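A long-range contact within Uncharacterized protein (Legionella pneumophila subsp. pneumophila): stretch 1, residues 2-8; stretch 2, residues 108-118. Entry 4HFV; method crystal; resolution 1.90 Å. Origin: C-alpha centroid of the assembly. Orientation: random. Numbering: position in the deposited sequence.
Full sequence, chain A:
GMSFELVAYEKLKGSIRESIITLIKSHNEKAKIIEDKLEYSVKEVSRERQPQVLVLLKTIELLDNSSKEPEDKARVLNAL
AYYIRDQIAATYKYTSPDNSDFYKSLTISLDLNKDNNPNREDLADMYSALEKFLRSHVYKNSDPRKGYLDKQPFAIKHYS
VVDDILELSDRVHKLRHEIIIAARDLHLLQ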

# COMPACT_ATOMS: atom_id res chain seq x y z
N MSE A 2 -17.54 14.32 -9.42
CA MSE A 2 -17.58 14.60 -7.94
C MSE A 2 -16.17 14.51 -7.34
O MSE A 2 -15.55 13.45 -7.36
CB MSE A 2 -18.49 13.59 -7.23
CG MSE A 2 -18.74 13.89 -5.74
SE MSE A 2 -19.58 12.42 -4.73
CE MSE A 2 -18.05 11.20 -4.61
N SER A 3 -15.68 15.63 -6.79
CA SER A 3 -14.33 15.73 -6.24
C SER A 3 -14.35 16.58 -4.98
O SER A 3 -15.25 17.39 -4.78
CB SER A 3 -13.40 16.38 -7.26
OG SER A 3 -12.07 15.97 -7.03
N PHE A 4 -13.32 16.45 -4.15
CA PHE A 4 -13.27 17.19 -2.90
C PHE A 4 -12.13 18.21 -2.90
O PHE A 4 -10.97 17.86 -3.12
CB PHE A 4 -13.08 16.23 -1.73
CG PHE A 4 -13.02 16.91 -0.39
CD1 PHE A 4 -14.16 17.55 0.13
CD2 PHE A 4 -11.86 16.89 0.36
CE1 PHE A 4 -14.12 18.17 1.37
CE2 PHE A 4 -11.81 17.49 1.59
CZ PHE A 4 -12.94 18.15 2.10
N GLU A 5 -12.46 19.46 -2.61
CA GLU A 5 -11.44 20.45 -2.40
C GLU A 5 -11.02 20.48 -0.91
O GLU A 5 -11.87 20.63 0.01
CB GLU A 5 -11.94 21.82 -2.88
CG GLU A 5 -10.81 22.79 -3.21
CD GLU A 5 -11.32 24.20 -3.49
OE1 GLU A 5 -11.32 24.60 -4.68
OE2 GLU A 5 -11.72 24.91 -2.54
N LEU A 6 -9.73 20.33 -0.64
CA LEU A 6 -9.29 20.40 0.74
C LEU A 6 -9.60 21.77 1.37
O LEU A 6 -9.37 22.80 0.75
CB LEU A 6 -7.79 20.12 0.89
CG LEU A 6 -7.31 18.73 0.50
CD1 LEU A 6 -5.79 18.71 0.52
CD2 LEU A 6 -7.87 17.68 1.44
N VAL A 7 -10.10 21.77 2.59
CA VAL A 7 -10.28 23.04 3.30
C VAL A 7 -8.90 23.54 3.74
O VAL A 7 -8.14 22.78 4.32
CB VAL A 7 -11.14 22.88 4.58
CG1 VAL A 7 -11.33 24.25 5.27
CG2 VAL A 7 -12.50 22.27 4.25
N ALA A 8 -8.60 24.83 3.55
CA ALA A 8 -7.30 25.34 4.02
C ALA A 8 -7.05 25.02 5.51
O ALA A 8 -7.99 25.03 6.34
CB ALA A 8 -7.12 26.82 3.72
N ILE A 108 -19.85 20.31 8.31
CA ILE A 108 -19.74 21.75 8.08
C ILE A 108 -18.28 22.22 7.94
O ILE A 108 -17.97 22.95 7.03
CB ILE A 108 -20.40 22.60 9.22
CG1 ILE A 108 -21.91 22.30 9.38
CG2 ILE A 108 -20.20 24.07 8.95
CD1 ILE A 108 -22.69 22.54 8.17
N SER A 109 -17.40 21.78 8.83
CA SER A 109 -16.01 22.22 8.82
C SER A 109 -15.35 21.83 7.50
O SER A 109 -14.53 22.56 6.95
CB SER A 109 -15.22 21.60 9.97
OG SER A 109 -15.59 22.18 11.22
N LEU A 110 -15.72 20.67 7.00
CA LEU A 110 -15.16 20.13 5.77
C LEU A 110 -15.85 20.71 4.50
O LEU A 110 -15.40 20.49 3.40
CB LEU A 110 -15.25 18.62 5.83
CG LEU A 110 -14.28 17.91 6.79
CD1 LEU A 110 -14.58 16.43 6.96
CD2 LEU A 110 -12.82 18.12 6.30
N ASP A 111 -16.96 21.41 4.68
CA ASP A 111 -17.74 21.98 3.58
C ASP A 111 -18.23 20.90 2.62
O ASP A 111 -18.33 21.12 1.40
CB ASP A 111 -16.99 23.10 2.83
CG ASP A 111 -17.94 23.97 1.97
OD1 ASP A 111 -19.10 24.22 2.39
OD2 ASP A 111 -17.55 24.35 0.85
N LEU A 112 -18.63 19.77 3.19
CA LEU A 112 -19.11 18.67 2.41
C LEU A 112 -20.53 18.89 1.92
O LEU A 112 -21.41 19.36 2.65
CB LEU A 112 -19.03 17.36 3.22
CG LEU A 112 -17.64 16.83 3.52
CD1 LEU A 112 -17.76 15.76 4.58
CD2 LEU A 112 -16.98 16.27 2.26
N ASN A 113 -20.73 18.54 0.65
CA ASN A 113 -22.03 18.69 -0.01
C ASN A 113 -22.09 17.77 -1.23
O ASN A 113 -21.08 17.12 -1.59
CB ASN A 113 -22.31 20.16 -0.40
CG ASN A 113 -21.27 20.71 -1.39
OD1 ASN A 113 -21.16 20.24 -2.52
ND2 ASN A 113 -20.52 21.72 -0.95
N LYS A 114 -23.25 17.72 -1.87
CA LYS A 114 -23.47 16.80 -2.98
C LYS A 114 -22.37 16.85 -4.06
O LYS A 114 -21.97 15.81 -4.58
CB LYS A 114 -24.86 17.04 -3.56
CG LYS A 114 -25.13 16.34 -4.88
CD LYS A 114 -26.63 16.28 -5.21
CE LYS A 114 -27.32 17.65 -5.12
NZ LYS A 114 -26.85 18.63 -6.14
N ASP A 115 -21.84 18.04 -4.35
CA ASP A 115 -20.82 18.20 -5.40
C ASP A 115 -19.37 18.32 -4.89
O ASP A 115 -18.41 18.25 -5.66
CB ASP A 115 -21.18 19.42 -6.23
CG ASP A 115 -22.62 19.39 -6.71
OD1 ASP A 115 -23.03 18.34 -7.26
OD2 ASP A 115 -23.35 20.41 -6.51
N ASN A 116 -19.23 18.50 -3.58
CA ASN A 116 -17.93 18.63 -2.96
C ASN A 116 -17.80 17.50 -1.94
O ASN A 116 -18.19 17.66 -0.78
CB ASN A 116 -17.81 19.99 -2.26
CG ASN A 116 -16.41 20.24 -1.73
OD1 ASN A 116 -15.41 19.90 -2.40
ND2 ASN A 116 -16.32 20.81 -0.54
N ASN A 117 -17.29 16.36 -2.39
CA ASN A 117 -17.25 15.14 -1.57
C ASN A 117 -16.19 14.20 -2.15
O ASN A 117 -16.07 14.07 -3.36
CB ASN A 117 -18.64 14.45 -1.58
CG ASN A 117 -19.14 14.08 -0.19
OD1 ASN A 117 -18.68 13.09 0.41
ND2 ASN A 117 -20.11 14.85 0.34
N PRO A 118 -15.42 13.52 -1.28
CA PRO A 118 -14.24 12.84 -1.76
C PRO A 118 -14.59 11.66 -2.64
O PRO A 118 -15.41 10.87 -2.22
CB PRO A 118 -13.57 12.32 -0.46
CG PRO A 118 -14.10 13.13 0.60
CD PRO A 118 -15.48 13.57 0.18
O HOH W 1 -14.91 20.25 -5.04
O HOH W 2 -14.14 21.42 1.24

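The contact between an irregular N-terminal segment and the end of a helix with the loop that follows is organised around one side chain, N116. Its CA-to-CB bond points away from the first stretch, yet with chi1 at t the carboxamide comes back to it, and OD1 accepts from the backbone N of E5 at 3.0 Å in a nearly straight hydrogen bond. The other end of the amide faces home: ND2 donates to D111 O at 2.8 Å, tying the turn after the helix to the loop. Asparagine suits this place because one short, planar group offers an acceptor to one stretch and a donor to its own.

Two waters complete the polar network. Water 1 donates to S3 O (2.9 Å) and to N116 OD1 (2.7 Å), joining two acceptors that could not pair with each other. Water 2 donates to E5 O and to L110 O, both at 2.7 Å, and accepts from N116 ND2 at 2.9 Å, so both hydrogens of that amide group have acceptors. The direct backbone link is slighter: N117 N reaches S3 O at 3.3 Å, a weak hydrogen bond.

N113 prepares the loop from within: its OD1 accepts from D115 N at 2.9 Å and its O from N117 ND2 at 3.1 Å.

Apolar packing falls to F4, which is buried and loses 107 Å² to the second stretch. Its CE1 lies 3.5 Å from L112 CD2, its CZ 4.2 Å from L110 CD2, and its CB 4.0 Å from P118 CG; the all-carbon side chain suits burial, leaving no polar group to satisfy. L110 O sits at the ring edge. Further along, V7 directs its CA-to-CB bond toward the second stretch, and its CG2 lies 3.4 Å from S109 O. At the other end, the poorly ordered selenomethionine M2 lays its SE 3.9 Å from N117 CB in an exposed contact. Altogether 541 Å² is buried.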